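PDB 4RGL: filamentation induced by cAMP protein Fic from Desulfovibrio alaskensis, which is of unknown specific function but joins a largely helical Fic/DOC-family region to a C-terminal domain of the winged helix-turn-helix kind. Local coordinates for residues Ile50-Ala55 and Ala93-Met98; Asn284-Ala289 and Gln325-Thr330. All coordinates share one frame; numbering follows the deposited sequence.

Interaction 1: residues Ile50-Ala55 and Ala93-Met98; sequences IRTIQA and ATYEAM
Thr-52 OG1 is held on the side of its residue that Tyr-95 does not use: it is hydrogen-bonded to Glu-214 OE1 and, more weakly, to the carbonyl oxygen of Asn-48 one turn back in the same helix. With OG1 beside the backbone N (chi1 -71°), the methyl CG2 lies anti to that N and faces the tyrosine. Threonine suits the place because its two branches divide the work, one polar and one apolar. CG2 rests 3.7 Å from Tyr-95 CE2, with CZ and the phenol OH, each 4.0 Å from CG2, slightly farther off. Ile-53, the next residue along helix 42-59, meets the other end of the ring, where its CG1 comes within 4.1 Å of Tyr-95 CD1. Both carbons approach from the same side of the ring plane, each obliquely, and the isoleucine chain runs past the tyrosine in the opposite sense. Tyr-95 of helix 82-95 is long enough to bridge the gap between backbones whose CA atoms, at Ile-53 and Tyr-95, stay 8.4 Å apart. Leu-195 of helix 189-202 also touches the Tyr-95 side chain, and Ile-73 of helix 66-74 packs on Ile-53. The buried contact itself is wholly apolar: van der Waals forces, which set no precise direction, hold the ring. The Arg-49 to Glu-96 salt bridge adds a polar tie beside it, and the threonine's other bonds probably help orient its methyl.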
loop_
_atom_site.group_PDB
_atom_site.type_symbol
_atom_site.label_atom_id
_atom_site.label_comp_id
_atom_site.label_asym_id
_atom_site.label_seq_id
_atom_site.Cartn_x
_atom_site.Cartn_y
_atom_site.Cartn_z
ATOM N N ILE A 50 -1.779 0.088 4.241
ATOM C CA ILE A 50 -1.613 1.027 5.353
ATOM C C ILE A 50 -0.413 1.972 5.068
ATOM O O ILE A 50 -0.532 3.185 5.266
ATOM C CB ILE A 50 -1.446 0.270 6.706
ATOM C CG1 ILE A 50 -2.769 -0.452 7.098
ATOM C CG2 ILE A 50 -0.993 1.225 7.817
ATOM C CD1 ILE A 50 -2.694 -1.311 8.412
ATOM N N ARG A 51 0.711 1.417 4.526
ATOM C CA ARG A 51 1.888 2.215 4.147
ATOM C C ARG A 51 1.529 3.239 3.064
ATOM O O ARG A 51 1.932 4.400 3.161
ATOM C CB ARG A 51 3.031 1.311 3.659
ATOM C CG ARG A 51 3.701 0.511 4.768
ATOM C CD ARG A 51 4.809 -0.364 4.227
ATOM N NE ARG A 51 5.888 0.432 3.641
ATOM C CZ ARG A 51 6.823 -0.066 2.840
ATOM N NH1 ARG A 51 6.788 -1.344 2.481
ATOM N NH2 ARG A 51 7.771 0.721 2.350
ATOM N N THR A 52 0.757 2.808 2.034
ATOM C CA THR A 52 0.284 3.694 0.960
ATOM C C THR A 52 -0.545 4.867 1.549
ATOM O O THR A 52 -0.282 6.032 1.234
ATOM C CB THR A 52 -0.549 2.883 -0.060
ATOM O OG1 THR A 52 0.323 2.024 -0.790
ATOM C CG2 THR A 52 -1.330 3.774 -1.026
ATOM N N ILE A 53 -1.512 4.550 2.418
ATOM C CA ILE A 53 -2.399 5.544 3.008
ATOM C C ILE A 53 -1.601 6.507 3.896
ATOM O O ILE A 53 -1.685 7.722 3.708
ATOM C CB ILE A 53 -3.544 4.847 3.799
ATOM C CG1 ILE A 53 -4.473 4.059 2.828
ATOM C CG2 ILE A 53 -4.339 5.863 4.621
ATOM C CD1 ILE A 53 -5.338 3.038 3.485
ATOM N N GLN A 54 -0.796 5.966 4.833
ATOM C CA GLN A 54 -0.021 6.787 5.755
ATOM C C GLN A 54 0.899 7.746 4.986
ATOM O O GLN A 54 0.898 8.938 5.264
ATOM C CB GLN A 54 0.796 5.905 6.715
ATOM C CG GLN A 54 1.501 6.686 7.837
ATOM C CD GLN A 54 2.737 7.404 7.362
ATOM O OE1 GLN A 54 3.537 6.873 6.592
ATOM N NE2 GLN A 54 2.949 8.600 7.861
ATOM N N ALA A 55 1.650 7.229 3.994
ATOM C CA ALA A 55 2.587 8.054 3.225
ATOM C C ALA A 55 1.846 9.101 2.380
ATOM O O ALA A 55 2.208 10.276 2.418
ATOM C CB ALA A 55 3.450 7.181 2.335
ATOM N N ALA A 93 -11.357 3.715 3.313
ATOM C CA ALA A 93 -12.633 3.416 2.682
ATOM C C ALA A 93 -12.563 3.622 1.156
ATOM O O ALA A 93 -13.142 2.836 0.397
ATOM C CB ALA A 93 -13.720 4.291 3.276
ATOM N N THR A 94 -11.809 4.652 0.712
ATOM C CA THR A 94 -11.702 5.013 -0.702
ATOM C C THR A 94 -10.882 3.960 -1.477
ATOM O O THR A 94 -11.320 3.498 -2.532
ATOM C CB THR A 94 -11.081 6.415 -0.841
ATOM O OG1 THR A 94 -11.765 7.310 0.033
ATOM C CG2 THR A 94 -11.138 6.939 -2.265
ATOM N N TYR A 95 -9.693 3.576 -0.947
ATOM C CA TYR A 95 -8.818 2.602 -1.623
ATOM C C TYR A 95 -9.471 1.210 -1.698
ATOM O O TYR A 95 -9.230 0.476 -2.656
ATOM C CB TYR A 95 -7.456 2.506 -0.918
ATOM C CG TYR A 95 -6.490 3.603 -1.314
ATOM C CD1 TYR A 95 -6.505 4.839 -0.672
ATOM C CD2 TYR A 95 -5.524 3.390 -2.296
ATOM C CE1 TYR A 95 -5.616 5.855 -1.032
ATOM C CE2 TYR A 95 -4.616 4.391 -2.651
ATOM C CZ TYR A 95 -4.674 5.628 -2.025
ATOM O OH TYR A 95 -3.804 6.626 -2.385
ATOM N N GLU A 96 -10.316 0.858 -0.708
ATOM C CA GLU A 96 -10.973 -0.452 -0.701
ATOM C C GLU A 96 -12.085 -0.526 -1.767
ATOM O O GLU A 96 -12.549 -1.618 -2.086
ATOM C CB GLU A 96 -11.549 -0.777 0.694
ATOM C CG GLU A 96 -10.487 -0.994 1.766
ATOM C CD GLU A 96 -9.469 -2.080 1.463
ATOM O OE1 GLU A 96 -9.884 -3.237 1.220
ATOM O OE2 GLU A 96 -8.253 -1.790 1.552
ATOM N N ALA A 97 -12.460 0.620 -2.355
ATOM C CA ALA A 97 -13.542 0.666 -3.345
ATOM C C ALA A 97 -12.998 0.822 -4.798
ATOM O O ALA A 97 -13.774 1.113 -5.715
ATOM C CB ALA A 97 -14.491 1.810 -3.020
HETATM N N MSE A 98 -11.688 0.547 -5.012
HETATM C CA MSE A 98 -11.063 0.706 -6.337
HETATM C C MSE A 98 -11.602 -0.299 -7.338
HETATM O O MSE A 98 -11.622 -0.013 -8.536
HETATM C CB MSE A 98 -9.548 0.569 -6.247
HETATM C CG MSE A 98 -8.888 1.682 -5.461
HETATM SE SE MSE A 98 -6.964 1.616 -5.588
HETATM C CE MSE A 98 -6.793 2.278 -7.130
#

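Interaction 2: residues Asn284-Ala289 and Gln325-Thr330; sequences NDLMQA and QRYRLT
Asp-285 reaches from helix 283-290 to Arg-326 on strand 326-329, and its CB already points toward the strand. CG, placed beside the backbone N (chi1 -68°), comes 3.8 Å from Arg-326 NH2. Beyond it, OD2 does the touching and forms a salt bridge with Arg-326 NH2 at 2.6 Å, while Arg-326 NH1 lies farther from OD2, at 3.6 Å. The carboxylate and guanidinium planes are turned 56° apart, so the two groups do not lie flat in a paired, side-by-side arrangement. The arginine bends at chi3 (72°) to bring its head to the helix. Both partners have further bonds: OD2 also accepts from Ser-282 N, just before the helix, and NH2 donates to Glu-280 O. A charged pair suits this partly exposed place, whereas the neighbouring buried positions are apolar in contact, Leu-286 CD1 lying 4.3 Å from Tyr-327 CD2. Phe-298 and Leu-303 of helix 295-308 pack on Leu-286 and Tyr-327 respectively. The order of elements, helix 267-276, strand 281-282, helices 283-290 and 295-308, then strands 312-314 and 326-329 as the wing hairpin with 326-329 central in the sheet, is that of a winged helix-turn-helix fold.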
loop_
_atom_site.group_PDB
_atom_site.type_symbol
_atom_site.label_atom_id
_atom_site.label_comp_id
_atom_site.label_asym_id
_atom_site.label_seq_id
_atom_site.Cartn_x
_atom_site.Cartn_y
_atom_site.Cartn_z
ATOM N N ASN A 284 1.531 -34.716 30.342
ATOM C CA ASN A 284 0.166 -34.741 30.885
ATOM C C ASN A 284 -0.427 -33.321 30.988
ATOM O O ASN A 284 -1.651 -33.163 30.931
ATOM C CB ASN A 284 0.143 -35.420 32.250
ATOM C CG ASN A 284 0.420 -36.903 32.189
ATOM O OD1 ASN A 284 1.358 -37.408 32.807
ATOM N ND2 ASN A 284 -0.376 -37.630 31.410
ATOM N N ASP A 285 0.440 -32.289 31.149
ATOM C CA ASP A 285 -0.010 -30.889 31.191
ATOM C C ASP A 285 -0.465 -30.436 29.808
ATOM O O ASP A 285 -1.466 -29.727 29.690
ATOM C CB ASP A 285 1.108 -29.968 31.714
ATOM C CG ASP A 285 1.458 -30.181 33.179
ATOM O OD1 ASP A 285 0.557 -30.589 33.955
ATOM O OD2 ASP A 285 2.587 -29.838 33.570
ATOM N N LEU A 286 0.253 -30.876 28.753
ATOM C CA LEU A 286 -0.120 -30.585 27.367
ATOM C C LEU A 286 -1.330 -31.419 26.952
ATOM O O LEU A 286 -2.254 -30.897 26.321
ATOM C CB LEU A 286 1.063 -30.857 26.427
ATOM C CG LEU A 286 2.183 -29.828 26.462
ATOM C CD1 LEU A 286 3.421 -30.348 25.744
ATOM C CD2 LEU A 286 1.727 -28.500 25.861
HETATM N N MSE A 287 -1.352 -32.710 27.358
HETATM C CA MSE A 287 -2.464 -33.623 27.083
HETATM C C MSE A 287 -3.812 -33.013 27.565
HETATM O O MSE A 287 -4.786 -32.992 26.808
HETATM C CB MSE A 287 -2.214 -34.976 27.771
HETATM C CG MSE A 287 -2.941 -36.129 27.122
HETATM SE SE MSE A 287 -1.832 -37.118 25.830
HETATM C CE MSE A 287 -3.163 -38.279 25.185
ATOM N N GLN A 288 -3.832 -32.465 28.809
ATOM C CA GLN A 288 -5.028 -31.844 29.394
ATOM C C GLN A 288 -5.400 -30.534 28.668
ATOM O O GLN A 288 -6.585 -30.280 28.431
ATOM C CB GLN A 288 -4.812 -31.570 30.898
ATOM C CG GLN A 288 -5.882 -30.666 31.513
ATOM C CD GLN A 288 -6.413 -31.197 32.812
ATOM O OE1 GLN A 288 -5.757 -31.968 33.521
ATOM N NE2 GLN A 288 -7.605 -30.766 33.172
ATOM N N ALA A 289 -4.390 -29.694 28.351
ATOM C CA ALA A 289 -4.609 -28.391 27.714
ATOM C C ALA A 289 -5.130 -28.540 26.270
ATOM O O ALA A 289 -6.007 -27.782 25.853
ATOM C CB ALA A 289 -3.320 -27.586 27.718
ATOM N N GLN A 325 9.786 -35.316 32.905
ATOM C CA GLN A 325 10.108 -34.539 31.705
ATOM C C GLN A 325 9.088 -33.412 31.483
ATOM O O GLN A 325 7.878 -33.656 31.497
ATOM C CB GLN A 325 10.161 -35.461 30.462
ATOM C CG GLN A 325 10.648 -34.764 29.182
ATOM C CD GLN A 325 12.113 -34.409 29.252
ATOM O OE1 GLN A 325 12.494 -33.302 29.647
ATOM N NE2 GLN A 325 12.967 -35.345 28.868
ATOM N N ARG A 326 9.587 -32.175 31.284
ATOM C CA ARG A 326 8.745 -31.010 30.988
ATOM C C ARG A 326 9.289 -30.290 29.744
ATOM O O ARG A 326 10.366 -30.647 29.257
ATOM C CB ARG A 326 8.677 -30.059 32.201
ATOM C CG ARG A 326 8.232 -30.762 33.496
ATOM C CD ARG A 326 8.017 -29.794 34.635
ATOM N NE ARG A 326 6.812 -28.993 34.443
ATOM C CZ ARG A 326 5.614 -29.332 34.914
ATOM N NH1 ARG A 326 5.463 -30.446 35.625
ATOM N NH2 ARG A 326 4.564 -28.553 34.695
ATOM N N TYR A 327 8.512 -29.338 29.171
ATOM C CA TYR A 327 8.892 -28.714 27.897
ATOM C C TYR A 327 8.752 -27.169 27.943
ATOM O O TYR A 327 7.729 -26.649 28.396
ATOM C CB TYR A 327 8.041 -29.289 26.746
ATOM C CG TYR A 327 8.155 -30.794 26.609
ATOM C CD1 TYR A 327 9.177 -31.369 25.860
ATOM C CD2 TYR A 327 7.269 -31.644 27.265
ATOM C CE1 TYR A 327 9.313 -32.755 25.765
ATOM C CE2 TYR A 327 7.400 -33.030 27.185
ATOM C CZ TYR A 327 8.420 -33.583 26.428
ATOM O OH TYR A 327 8.549 -34.947 26.337
ATOM N N ARG A 328 9.784 -26.448 27.426
ATOM C CA ARG A 328 9.808 -24.969 27.367
ATOM C C ARG A 328 10.155 -24.487 25.934
ATOM O O ARG A 328 10.917 -25.152 25.229
ATOM C CB ARG A 328 10.816 -24.395 28.396
ATOM C CG ARG A 328 12.198 -25.059 28.353
ATOM C CD ARG A 328 13.073 -24.617 29.509
ATOM N NE ARG A 328 14.253 -25.473 29.653
ATOM C CZ ARG A 328 15.435 -25.203 29.108
ATOM N NH1 ARG A 328 15.614 -24.085 28.417
ATOM N NH2 ARG A 328 16.455 -26.035 29.276
ATOM N N LEU A 329 9.537 -23.363 25.490
ATOM C CA LEU A 329 9.713 -22.851 24.115
ATOM C C LEU A 329 11.137 -22.283 23.880
ATOM O O LEU A 329 11.807 -21.864 24.829
ATOM C CB LEU A 329 8.662 -21.758 23.801
ATOM C CG LEU A 329 7.207 -22.239 23.627
ATOM C CD1 LEU A 329 6.265 -21.072 23.507
ATOM C CD2 LEU A 329 7.066 -23.141 22.416
ATOM N N THR A 330 11.573 -22.252 22.594
ATOM C CA THR A 330 12.870 -21.688 22.188
ATOM C C THR A 330 12.644 -20.413 21.345
ATOM O O THR A 330 12.330 -19.354 21.895
ATOM C CB THR A 330 13.701 -22.742 21.412
ATOM O OG1 THR A 330 12.911 -23.266 20.339
ATOM C CG2 THR A 330 14.174 -23.866 22.293
#

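In the fold
From the N terminus, the chain runs through helix 42-59, passes through helix 66-74, and returns along helix 82-95, where interaction 1 closes a loop of 37 residues, mostly helical and without strand. The chain then builds the rest of the large helical body before entering the small C-terminal domain. There, interaction 2 closes a second loop of 35 residues, holding helix 295-308 and strand 312-314, and ties helix 283-290 to the middle strand of the sheet. The loops follow in series, neither nesting nor crossing. With nearest atoms about 26 Å apart, each contact joins elements within its own part of the protein.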